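Local coordinates for fibronectin type III domain-containing protein (Simiduia agarivorans, PDB 6P2K) that probably hydrolyses the glucan backbone of xyloglucan or related beta-glucans, as a beta-propeller glycoside hydrolase of family 74, and binds zinc ions, at residues Asp35-Tyr40 against Thr398-Thr403; Tyr402-Ala407 against Leu445-Ala450; Gly615-Val620 against Thr691-Ser696; Leu738-Met743 against Ser759-Ala764. All coordinates share one frame; numbering follows the deposited sequence.

Contact 1 (Asp35-Tyr40 against Thr398-Thr403)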
loop_
_atom_site.group_PDB
_atom_site.type_symbol
_atom_site.label_atom_id
_atom_site.label_comp_id
_atom_site.label_asym_id
_atom_site.label_seq_id
_atom_site.Cartn_x
_atom_site.Cartn_y
_atom_site.Cartn_z
ATOM N N ASP B 35 -9.807 41.828 24.961
ATOM C CA ASP B 35 -8.888 42.376 25.949
ATOM C C ASP B 35 -7.624 42.963 25.331
ATOM O O ASP B 35 -6.810 43.538 26.061
ATOM C CB ASP B 35 -8.524 41.316 27.002
ATOM C CG ASP B 35 -8.073 40.000 26.397
ATOM O OD1 ASP B 35 -8.047 39.876 25.153
ATOM O OD2 ASP B 35 -7.743 39.083 27.179
ATOM N N MET B 36 -7.444 42.857 24.008
ATOM C CA MET B 36 -6.285 43.462 23.364
ATOM C C MET B 36 -6.577 44.119 22.018
ATOM O O MET B 36 -5.650 44.666 21.415
ATOM C CB MET B 36 -5.165 42.420 23.189
ATOM C CG MET B 36 -4.614 41.902 24.513
ATOM S SD MET B 36 -3.142 40.882 24.378
ATOM C CE MET B 36 -1.861 42.133 24.359
ATOM N N GLU B 37 -7.822 44.100 21.535
ATOM C CA GLU B 37 -8.183 44.739 20.271
ATOM C C GLU B 37 -9.241 45.821 20.429
ATOM O O GLU B 37 -9.722 46.347 19.420
ATOM C CB GLU B 37 -8.692 43.712 19.253
ATOM C CG GLU B 37 -7.618 42.905 18.579
ATOM C CD GLU B 37 -6.996 41.910 19.516
ATOM O OE1 GLU B 37 -5.752 41.832 19.541
ATOM O OE2 GLU B 37 -7.754 41.217 20.231
ATOM N N GLY B 38 -9.629 46.160 21.654
ATOM C CA GLY B 38 -10.717 47.105 21.808
ATOM C C GLY B 38 -12.047 46.460 21.465
ATOM O O GLY B 38 -12.281 45.276 21.736
ATOM N N VAL B 39 -12.926 47.240 20.841
ATOM C CA VAL B 39 -14.311 46.851 20.602
ATOM C C VAL B 39 -14.494 46.528 19.125
ATOM O O VAL B 39 -14.089 47.311 18.257
ATOM C CB VAL B 39 -15.286 47.958 21.041
ATOM C CG1 VAL B 39 -16.716 47.608 20.643
ATOM C CG2 VAL B 39 -15.185 48.192 22.536
ATOM N N TYR B 40 -15.103 45.377 18.842
ATOM C CA TYR B 40 -15.564 45.035 17.505
ATOM C C TYR B 40 -17.069 45.254 17.400
ATOM O O TYR B 40 -17.802 45.131 18.384
ATOM C CB TYR B 40 -15.258 43.579 17.154
ATOM C CG TYR B 40 -13.801 43.236 16.969
ATOM C CD1 TYR B 40 -13.030 42.800 18.038
ATOM C CD2 TYR B 40 -13.203 43.316 15.715
ATOM C CE1 TYR B 40 -11.702 42.463 17.867
ATOM C CE2 TYR B 40 -11.871 42.987 15.535
ATOM C CZ TYR B 40 -11.129 42.560 16.615
ATOM O OH TYR B 40 -9.809 42.223 16.444
ATOM N N THR B 398 -12.361 39.077 13.464
ATOM C CA THR B 398 -11.577 39.297 14.668
ATOM C C THR B 398 -10.387 38.350 14.693
ATOM O O THR B 398 -10.424 37.266 14.104
ATOM C CB THR B 398 -12.416 39.096 15.933
ATOM O OG1 THR B 398 -12.566 37.693 16.190
ATOM C CG2 THR B 398 -13.786 39.734 15.778
ATOM N N GLU B 399 -9.325 38.773 15.371
ATOM C CA GLU B 399 -8.185 37.904 15.640
ATOM C C GLU B 399 -7.565 38.342 16.957
ATOM O O GLU B 399 -7.231 39.518 17.126
ATOM C CB GLU B 399 -7.144 37.951 14.518
ATOM C CG GLU B 399 -6.797 39.345 14.022
ATOM C CD GLU B 399 -7.784 39.870 12.999
ATOM O OE1 GLU B 399 -8.083 39.123 12.042
ATOM O OE2 GLU B 399 -8.245 41.025 13.136
ATOM N N SER B 400 -7.418 37.396 17.886
ATOM C CA SER B 400 -6.981 37.754 19.229
ATOM C C SER B 400 -5.970 36.760 19.790
ATOM O O SER B 400 -5.872 36.597 21.011
ATOM C CB SER B 400 -8.180 37.869 20.178
ATOM O OG SER B 400 -9.250 38.564 19.566
ATOM N N THR B 401 -5.195 36.108 18.927
ATOM C CA THR B 401 -4.247 35.102 19.378
ATOM C C THR B 401 -2.896 35.732 19.673
ATOM O O THR B 401 -2.468 36.667 18.989
ATOM C CB THR B 401 -4.064 33.998 18.334
ATOM O OG1 THR B 401 -3.524 34.559 17.129
ATOM C CG2 THR B 401 -5.392 33.317 18.033
ATOM N N TYR B 402 -2.232 35.214 20.703
ATOM C CA TYR B 402 -0.809 35.464 20.895
ATOM C C TYR B 402 -0.042 34.540 19.956
ATOM O O TYR B 402 0.015 33.324 20.175
ATOM C CB TYR B 402 -0.405 35.232 22.351
ATOM C CG TYR B 402 0.962 35.796 22.693
ATOM C CD1 TYR B 402 2.120 35.253 22.140
ATOM C CD2 TYR B 402 1.095 36.873 23.564
ATOM C CE1 TYR B 402 3.362 35.760 22.437
ATOM C CE2 TYR B 402 2.342 37.385 23.874
ATOM C CZ TYR B 402 3.470 36.825 23.302
ATOM O OH TYR B 402 4.716 37.323 23.591
ATOM N N THR B 403 0.550 35.105 18.909
ATOM C CA THR B 403 1.309 34.331 17.936
ATOM C C THR B 403 2.792 34.650 18.074
ATOM O O THR B 403 3.186 35.820 18.020
ATOM C CB THR B 403 0.827 34.611 16.512
ATOM O OG1 THR B 403 -0.593 34.412 16.443
ATOM C CG2 THR B 403 1.506 33.666 15.528
HETATM O O HOH W 1 -5.608 38.909 23.043
HETATM O O HOH W 2 -8.353 43.060 14.457
#
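T398 sets its methyl group over the aromatic ring of Y40, where the sheet of strands 17-22, 30-34, 39-42 and 50-51 in this beta-propeller protein meets the loop leading to strand 403-409. T398 CG2 stands 3.6 Å from the centroid of the Y40 ring and only 9° off its normal, a CH-pi contact over the centre of one face. T398 CB also approaches Y40 CZ at 3.8 Å, so the threonine follows the ring toward its hydroxyl. A tyrosine suits the place because its face takes up a methyl while its OH lies 3.6 Å from E399 N and bonds a water.

Further along, the E37 side chain bends at chi2 (72°), which puts CD 3.4 Å from E399 O. E37 OE2 lies 3.1 Å from S400 OG, a close polar approach.

In the second shell, S34 OG bonds E37 N and G38 O and so holds the turn between strands 30-34 and 39-42. The positive phi of G38 (73°) is a backbone shape that glycine adopts easily. Backbone bonds from T398 and S400 to A13 brace the facing loop. At the margin, a water lies 3.1 Å from S400 O and makes a weak, longer bond to D35 OD1.

Contact 2 (Tyr402-Ala407 against Leu445-Ala450); sequences YTYDVA and LSDVQA
The axes of strands 403-407 and 447-450 come within 5.4 Å and cross at 62°, with Y404 and Q449 nearest, too splayed to pair as neighbours in one sheet. Side chains therefore carry the contact. Y404 lays its ring against Q449, whose CG sits over the centre of one face, 3.5 Å from the centroid, in a CH-pi contact; Y402 CD1 lies above the opposite face, 4.2 Å from the plane and toward its rim. The Y404 hydroxyl donates to D447 OD2 at 2.7 Å, meeting the carboxylate on its syn side, with ring and carboxylate planes 68° apart. D447 has CG anti to the backbone N (chi1 -166°), starting its carboxylate toward this hydroxyl. D447 OD1 accepts from Q449 NE2 at 3.0 Å; with both oxygens engaged, the buried carboxylate is fixed in rotation. A phenylalanine in place of Y404 would probably leave D447 OD2 without its hydroxyl donor, and the carboxylate freer to turn.

D405 OD2 binds a zinc ion that D513 also binds, and packs 3.7 Å from A450 CA. D405 OD1 accepts from V406 N at 2.7 Å, helping orient the carboxylate. A450 is small enough to lie beside D405 and D513. Y404 and D405 form a classic beta bulge in strand 403-409, both facing G416 of strand 412-417, while V448 turns to L422 of strand 421-425, and Q449 and A450 touch strand 511-516.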
loop_
_atom_site.group_PDB
_atom_site.type_symbol
_atom_site.label_atom_id
_atom_site.label_comp_id
_atom_site.label_asym_id
_atom_site.label_seq_id
_atom_site.Cartn_x
_atom_site.Cartn_y
_atom_site.Cartn_z
ATOM N N TYR B 402 -2.232 35.214 20.703
ATOM C CA TYR B 402 -0.809 35.464 20.895
ATOM C C TYR B 402 -0.042 34.540 19.956
ATOM O O TYR B 402 0.015 33.324 20.175
ATOM C CB TYR B 402 -0.405 35.232 22.351
ATOM C CG TYR B 402 0.962 35.796 22.693
ATOM C CD1 TYR B 402 2.120 35.253 22.140
ATOM C CD2 TYR B 402 1.095 36.873 23.564
ATOM C CE1 TYR B 402 3.362 35.760 22.437
ATOM C CE2 TYR B 402 2.342 37.385 23.874
ATOM C CZ TYR B 402 3.470 36.825 23.302
ATOM O OH TYR B 402 4.716 37.323 23.591
ATOM N N THR B 403 0.550 35.105 18.909
ATOM C CA THR B 403 1.309 34.331 17.936
ATOM C C THR B 403 2.792 34.650 18.074
ATOM O O THR B 403 3.186 35.820 18.020
ATOM C CB THR B 403 0.827 34.611 16.512
ATOM O OG1 THR B 403 -0.593 34.412 16.443
ATOM C CG2 THR B 403 1.506 33.666 15.528
ATOM N N TYR B 404 3.604 33.602 18.258
ATOM C CA TYR B 404 5.040 33.756 18.486
ATOM C C TYR B 404 5.821 33.940 17.188
ATOM O O TYR B 404 6.756 34.746 17.133
ATOM C CB TYR B 404 5.616 32.526 19.192
ATOM C CG TYR B 404 5.153 32.216 20.600
ATOM C CD1 TYR B 404 5.682 32.888 21.696
ATOM C CD2 TYR B 404 4.242 31.193 20.838
ATOM C CE1 TYR B 404 5.285 32.576 22.987
ATOM C CE2 TYR B 404 3.842 30.871 22.124
ATOM C CZ TYR B 404 4.365 31.563 23.192
ATOM O OH TYR B 404 3.967 31.239 24.466
ATOM N N ASP B 405 5.487 33.165 16.156
ATOM C CA ASP B 405 6.356 32.984 14.999
ATOM C C ASP B 405 5.494 32.519 13.832
ATOM O O ASP B 405 4.358 32.069 14.019
ATOM C CB ASP B 405 7.480 31.975 15.307
ATOM C CG ASP B 405 8.735 32.196 14.458
ATOM O OD1 ASP B 405 8.622 32.908 13.435
ATOM O OD2 ASP B 405 9.834 31.690 14.831
ATOM N N VAL B 406 6.041 32.646 12.622
ATOM C CA VAL B 406 5.355 32.238 11.401
ATOM C C VAL B 406 6.375 31.630 10.451
ATOM O O VAL B 406 7.552 31.998 10.458
ATOM C CB VAL B 406 4.613 33.423 10.730
ATOM C CG1 VAL B 406 5.599 34.507 10.301
ATOM C CG2 VAL B 406 3.769 32.954 9.546
ATOM N N ALA B 407 5.922 30.673 9.644
ATOM C CA ALA B 407 6.727 30.109 8.571
ATOM C C ALA B 407 5.820 29.814 7.385
ATOM O O ALA B 407 4.653 29.453 7.555
ATOM C CB ALA B 407 7.460 28.836 9.012
ATOM N N LEU B 445 -0.242 19.883 22.117
ATOM C CA LEU B 445 0.880 20.770 21.808
ATOM C C LEU B 445 0.364 22.203 21.663
ATOM O O LEU B 445 0.288 22.771 20.572
ATOM C CB LEU B 445 1.591 20.301 20.545
ATOM C CG LEU B 445 2.129 18.868 20.555
ATOM C CD1 LEU B 445 2.615 18.468 19.169
ATOM C CD2 LEU B 445 3.243 18.727 21.580
ATOM N N SER B 446 0.020 22.795 22.805
ATOM C CA SER B 446 -0.691 24.068 22.834
ATOM C C SER B 446 0.224 25.291 22.818
ATOM O O SER B 446 -0.286 26.416 22.773
ATOM C CB SER B 446 -1.606 24.125 24.062
ATOM O OG SER B 446 -0.999 23.520 25.187
ATOM N N ASP B 447 1.546 25.111 22.832
ATOM C CA ASP B 447 2.488 26.227 22.856
ATOM C C ASP B 447 3.591 25.974 21.839
ATOM O O ASP B 447 4.297 24.967 21.929
ATOM C CB ASP B 447 3.076 26.418 24.258
ATOM C CG ASP B 447 3.787 27.747 24.416
ATOM O OD1 ASP B 447 5.005 27.805 24.139
ATOM O OD2 ASP B 447 3.128 28.733 24.814
ATOM N N VAL B 448 3.740 26.889 20.877
ATOM C CA VAL B 448 4.648 26.713 19.740
ATOM C C VAL B 448 5.414 28.024 19.559
ATOM O O VAL B 448 4.982 28.921 18.827
ATOM C CB VAL B 448 3.909 26.321 18.457
ATOM C CG1 VAL B 448 4.893 26.135 17.309
ATOM C CG2 VAL B 448 3.100 25.047 18.676
ATOM N N GLN B 449 6.582 28.127 20.195
ATOM C CA GLN B 449 7.321 29.384 20.247
ATOM C C GLN B 449 8.232 29.622 19.046
ATOM O O GLN B 449 8.737 30.739 18.891
ATOM C CB GLN B 449 8.145 29.453 21.540
ATOM C CG GLN B 449 7.285 29.605 22.792
ATOM C CD GLN B 449 8.086 29.679 24.083
ATOM O OE1 GLN B 449 9.208 30.184 24.110
ATOM N NE2 GLN B 449 7.503 29.178 25.167
ATOM N N ALA B 450 8.451 28.624 18.190
ATOM C CA ALA B 450 9.340 28.804 17.051
ATOM C C ALA B 450 8.971 27.823 15.948
ATOM O O ALA B 450 8.692 26.653 16.219
ATOM C CB ALA B 450 10.808 28.614 17.458
#

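Contact 3 (Gly615-Val620 against Thr691-Ser696); sequences GWDAEV and TGKGGS
E619 grips the backbone of G695 and S696 in the glycine-rich loop before strand 697-699, just past the type I turn G615-A618 that joins two sheets of this beta-propeller. The E619 chain, extended beyond CG (chi2 169°), carries CD across to this tight side. E619 OE1 takes two donors: S696 N at 2.8 Å through its syn lone pair, fairly straight at 158°, and S696 OG at 2.9 Å from above the carboxylate plane. E619 OE2 accepts from G695 N at 2.9 Å, on the syn side but tilted out of the carboxylate plane. A side chain on G694 would collide with OE2, and its backbone angles alone call for glycine. An alanine in place of E619 would probably leave G695 N, S696 N and S696 OG without these acceptors and the loop freer to shift.

The other part is looser and watery. D617 OD2 packs 3.3 Å from K693 CD, yet lies 4.2 Å from K693 NZ, beyond a salt bridge. R571 instead pairs with D617 OD1, and Y402 OH bonds K693 NZ. One water joins D617 OD1 to K693 NZ; another donates to D617 OD2 at 2.8 Å and to G692 O at 3.3 Å.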
loop_
_atom_site.group_PDB
_atom_site.type_symbol
_atom_site.label_atom_id
_atom_site.label_comp_id
_atom_site.label_asym_id
_atom_site.label_seq_id
_atom_site.Cartn_x
_atom_site.Cartn_y
_atom_site.Cartn_z
ATOM N N GLY B 615 17.857 42.516 26.896
ATOM C CA GLY B 615 16.433 42.602 26.634
ATOM C C GLY B 615 15.801 41.237 26.457
ATOM O O GLY B 615 16.352 40.387 25.751
ATOM N N TRP B 616 14.643 41.009 27.084
ATOM C CA TRP B 616 14.037 39.679 27.062
ATOM C C TRP B 616 13.605 39.268 25.658
ATOM O O TRP B 616 13.602 38.072 25.338
ATOM C CB TRP B 616 12.844 39.625 28.019
ATOM C CG TRP B 616 12.154 38.284 28.062
ATOM C CD1 TRP B 616 10.857 38.016 27.719
ATOM C CD2 TRP B 616 12.724 37.035 28.474
ATOM N NE1 TRP B 616 10.588 36.678 27.893
ATOM C CE2 TRP B 616 11.717 36.054 28.356
ATOM C CE3 TRP B 616 13.989 36.651 28.935
ATOM C CZ2 TRP B 616 11.937 34.715 28.678
ATOM C CZ3 TRP B 616 14.206 35.320 29.252
ATOM C CH2 TRP B 616 13.184 34.368 29.119
ATOM N N ASP B 617 13.244 40.230 24.809
ATOM C CA ASP B 617 12.805 39.943 23.448
ATOM C C ASP B 617 13.772 40.505 22.409
ATOM O O ASP B 617 13.382 40.797 21.278
ATOM C CB ASP B 617 11.392 40.476 23.226
ATOM C CG ASP B 617 10.350 39.700 24.015
ATOM O OD1 ASP B 617 10.183 38.485 23.756
ATOM O OD2 ASP B 617 9.711 40.298 24.906
ATOM N N ALA B 618 15.041 40.644 22.784
ATOM C CA ALA B 618 16.052 41.148 21.868
ATOM C C ALA B 618 16.275 40.169 20.723
ATOM O O ALA B 618 16.316 38.953 20.924
ATOM C CB ALA B 618 17.363 41.388 22.613
ATOM N N GLU B 619 16.436 40.708 19.517
ATOM C CA GLU B 619 16.575 39.905 18.312
ATOM C C GLU B 619 17.868 40.241 17.583
ATOM O O GLU B 619 18.426 41.334 17.725
ATOM C CB GLU B 619 15.400 40.126 17.355
ATOM C CG GLU B 619 14.090 39.514 17.801
ATOM C CD GLU B 619 12.934 39.995 16.954
ATOM O OE1 GLU B 619 12.956 41.181 16.559
ATOM O OE2 GLU B 619 12.011 39.195 16.679
ATOM N N VAL B 620 18.324 39.285 16.778
ATOM C CA VAL B 620 19.428 39.491 15.849
ATOM C C VAL B 620 19.045 38.860 14.517
ATOM O O VAL B 620 18.358 37.833 14.479
ATOM C CB VAL B 620 20.752 38.909 16.389
ATOM C CG1 VAL B 620 20.665 37.389 16.535
ATOM C CG2 VAL B 620 21.920 39.312 15.494
ATOM N N THR B 691 10.388 50.037 23.877
ATOM C CA THR B 691 10.878 48.668 23.799
ATOM C C THR B 691 10.168 47.934 22.668
ATOM O O THR B 691 9.601 48.564 21.769
ATOM C CB THR B 691 10.661 47.927 25.123
ATOM O OG1 THR B 691 9.274 47.980 25.482
ATOM C CG2 THR B 691 11.478 48.562 26.229
ATOM N N GLY B 692 10.180 46.606 22.715
ATOM C CA GLY B 692 9.472 45.812 21.728
ATOM C C GLY B 692 9.310 44.389 22.215
ATOM O O GLY B 692 9.915 43.973 23.206
ATOM N N LYS B 693 8.456 43.649 21.511
ATOM C CA LYS B 693 8.263 42.229 21.749
ATOM C C LYS B 693 9.018 41.388 20.732
ATOM O O LYS B 693 8.853 40.161 20.706
ATOM C CB LYS B 693 6.775 41.880 21.714
ATOM C CG LYS B 693 6.092 41.953 23.065
ATOM C CD LYS B 693 6.559 40.828 23.978
ATOM C CE LYS B 693 5.390 40.178 24.695
ATOM N NZ LYS B 693 5.786 38.896 25.353
ATOM N N GLY B 694 9.844 42.030 19.903
ATOM C CA GLY B 694 10.455 41.394 18.761
ATOM C C GLY B 694 9.953 42.014 17.467
ATOM O O GLY B 694 9.592 43.195 17.421
ATOM N N GLY B 695 9.927 41.201 16.414
ATOM C CA GLY B 695 9.378 41.598 15.129
ATOM C C GLY B 695 10.299 42.404 14.240
ATOM O O GLY B 695 9.823 43.007 13.271
ATOM N N SER B 696 11.587 42.464 14.548
ATOM C CA SER B 696 12.552 43.080 13.652
ATOM C C SER B 696 13.042 42.057 12.635
ATOM O O SER B 696 13.091 40.855 12.905
ATOM C CB SER B 696 13.736 43.661 14.428
ATOM O OG SER B 696 14.676 42.652 14.734
HETATM O O HOH W 3 10.785 42.617 26.039
HETATM O O HOH W 4 8.258 37.052 24.991
HETATM O O HOH W 5 11.521 39.108 14.037
#

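Contact 4 (Leu738-Met743 against Ser759-Ala764)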
loop_
_atom_site.group_PDB
_atom_site.type_symbol
_atom_site.label_atom_id
_atom_site.label_comp_id
_atom_site.label_asym_id
_atom_site.label_seq_id
_atom_site.Cartn_x
_atom_site.Cartn_y
_atom_site.Cartn_z
ATOM N N LEU B 738 -2.549 49.187 10.601
ATOM C CA LEU B 738 -2.275 48.141 11.587
ATOM C C LEU B 738 -2.567 48.704 12.971
ATOM O O LEU B 738 -1.786 49.483 13.520
ATOM C CB LEU B 738 -0.839 47.646 11.480
ATOM C CG LEU B 738 -0.563 46.334 12.223
ATOM C CD1 LEU B 738 -1.422 45.200 11.666
ATOM C CD2 LEU B 738 0.911 45.971 12.153
ATOM N N HIS B 739 -3.701 48.301 13.545
ATOM C CA HIS B 739 -4.165 48.930 14.775
ATOM C C HIS B 739 -3.479 48.341 16.003
ATOM O O HIS B 739 -3.183 49.067 16.960
ATOM C CB HIS B 739 -5.686 48.817 14.862
ATOM C CG HIS B 739 -6.407 49.585 13.795
ATOM N ND1 HIS B 739 -7.159 48.973 12.814
ATOM C CD2 HIS B 739 -6.482 50.915 13.552
ATOM C CE1 HIS B 739 -7.670 49.893 12.016
ATOM N NE2 HIS B 739 -7.275 51.079 12.443
ATOM N N PHE B 740 -3.202 47.044 15.995
ATOM C CA PHE B 740 -2.346 46.416 16.992
ATOM C C PHE B 740 -1.029 46.102 16.294
ATOM O O PHE B 740 -0.950 45.155 15.505
ATOM C CB PHE B 740 -2.997 45.163 17.571
ATOM C CG PHE B 740 -2.234 44.563 18.714
ATOM C CD1 PHE B 740 -1.233 43.638 18.484
ATOM C CD2 PHE B 740 -2.507 44.937 20.018
ATOM C CE1 PHE B 740 -0.522 43.090 19.533
ATOM C CE2 PHE B 740 -1.797 44.391 21.073
ATOM C CZ PHE B 740 -0.805 43.464 20.829
ATOM N N SER B 741 -0.005 46.906 16.569
ATOM C CA SER B 741 1.225 46.885 15.791
ATOM C C SER B 741 2.424 46.328 16.546
ATOM O O SER B 741 3.511 46.249 15.968
ATOM C CB SER B 741 1.545 48.296 15.285
ATOM O OG SER B 741 1.682 49.202 16.363
ATOM N N GLY B 742 2.273 45.963 17.816
ATOM C CA GLY B 742 3.332 45.225 18.482
ATOM C C GLY B 742 3.566 43.895 17.788
ATOM O O GLY B 742 2.631 43.256 17.304
ATOM N N MET B 743 4.831 43.482 17.716
ATOM C CA MET B 743 5.199 42.321 16.918
ATOM C C MET B 743 6.132 41.398 17.686
ATOM O O MET B 743 7.033 41.857 18.393
ATOM C CB MET B 743 5.865 42.741 15.609
ATOM C CG MET B 743 4.927 43.441 14.644
ATOM S SD MET B 743 5.788 44.075 13.202
ATOM C CE MET B 743 4.411 44.732 12.261
ATOM N N SER B 759 4.189 39.503 9.630
ATOM C CA SER B 759 4.466 39.815 11.027
ATOM C C SER B 759 3.426 39.180 11.935
ATOM O O SER B 759 2.220 39.277 11.673
ATOM C CB SER B 759 4.528 41.336 11.252
ATOM O OG SER B 759 5.314 41.978 10.265
ATOM N N THR B 760 3.897 38.536 12.999
ATOM C CA THR B 760 3.033 38.015 14.043
ATOM C C THR B 760 3.025 38.976 15.223
ATOM O O THR B 760 3.995 39.701 15.462
ATOM C CB THR B 760 3.497 36.634 14.493
ATOM O OG1 THR B 760 4.807 36.739 15.073
ATOM C CG2 THR B 760 3.552 35.693 13.311
ATOM N N THR B 761 1.913 38.988 15.950
ATOM C CA THR B 761 1.691 39.955 17.010
ATOM C C THR B 761 1.367 39.243 18.314
ATOM O O THR B 761 0.796 38.147 18.305
ATOM C CB THR B 761 0.540 40.906 16.649
ATOM O OG1 THR B 761 -0.672 40.151 16.531
ATOM C CG2 THR B 761 0.817 41.604 15.325
ATOM N N PRO B 762 1.721 39.845 19.460
ATOM C CA PRO B 762 1.407 39.261 20.770
ATOM C C PRO B 762 -0.026 39.541 21.221
ATOM O O PRO B 762 -0.263 40.078 22.302
ATOM C CB PRO B 762 2.431 39.934 21.688
ATOM C CG PRO B 762 2.582 41.291 21.093
ATOM C CD PRO B 762 2.502 41.089 19.595
ATOM N N GLY B 763 -0.991 39.192 20.375
ATOM C CA GLY B 763 -2.370 39.414 20.751
ATOM C C GLY B 763 -3.355 39.586 19.616
ATOM O O GLY B 763 -4.563 39.532 19.851
ATOM N N ALA B 764 -2.876 39.790 18.384
ATOM C CA ALA B 764 -3.772 39.980 17.248
ATOM C C ALA B 764 -3.417 39.079 16.068
ATOM O O ALA B 764 -3.759 39.399 14.925
ATOM C CB ALA B 764 -3.785 41.446 16.802
#
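F740 and M743 carry most of the apolar packing against S759-A764, the end of strand 754-761 and the turn after it in one blade of the beta-propeller. F740 has CG anti to the backbone N (chi1 -173°) and presents its ring edge: CE1 meets P762 CD at 3.6 Å and CD1 meets T761 CB at 3.7 Å, while the A764 methyl packs obliquely on CD1. A flat, wholly apolar ring suits this buried corner. The extended M743 chain runs to S759, its SD 3.6 Å from S759 CB.

Backbones touch through weak CA-H...O contacts: M743 CA lies 3.2 Å from T760 O, and T761 CA 3.4 Å from G742 O.

Polar bonds shape the turn from within. T761 OG1 accepts from A764 N at 2.9 Å, an ST motif, and also bonds G765 O; P762 centres an inverse gamma turn, its G763 N to T761 O bond weak. G763 has backbone angles that call for glycine, and a CB there would press on F740 CZ.

Around this, L738, S741 and M743 rest on V718 of strand 714-723, P762 meets Y708 of strand 702-709, T760 touches L766 of strand 765-770, and T761 pairs by backbone with T403 of strand 403-409.

Along the chain, contacts 1 and 2 open first, sharing Y402 and T403 as the loop after strand 388-395 becomes strand 403-409; contacts 3 and 4 follow. In space contact 4 is central: its centre is about 9 Å from that of contact 1, 13 Å from contact 3 and 14 Å from contact 2, while contacts 1 and 3 are farthest apart at about 21 Å. T403 N meets T761 O at 3.1 Å, joining contact 4 to contacts 1 and 2. Several sheets meet around contact 4, about 10 Å from the centre of the molecule, probably at the junction of the two propellers expected in family 74, with a zinc site that takes D405 of contact 2 as ligand.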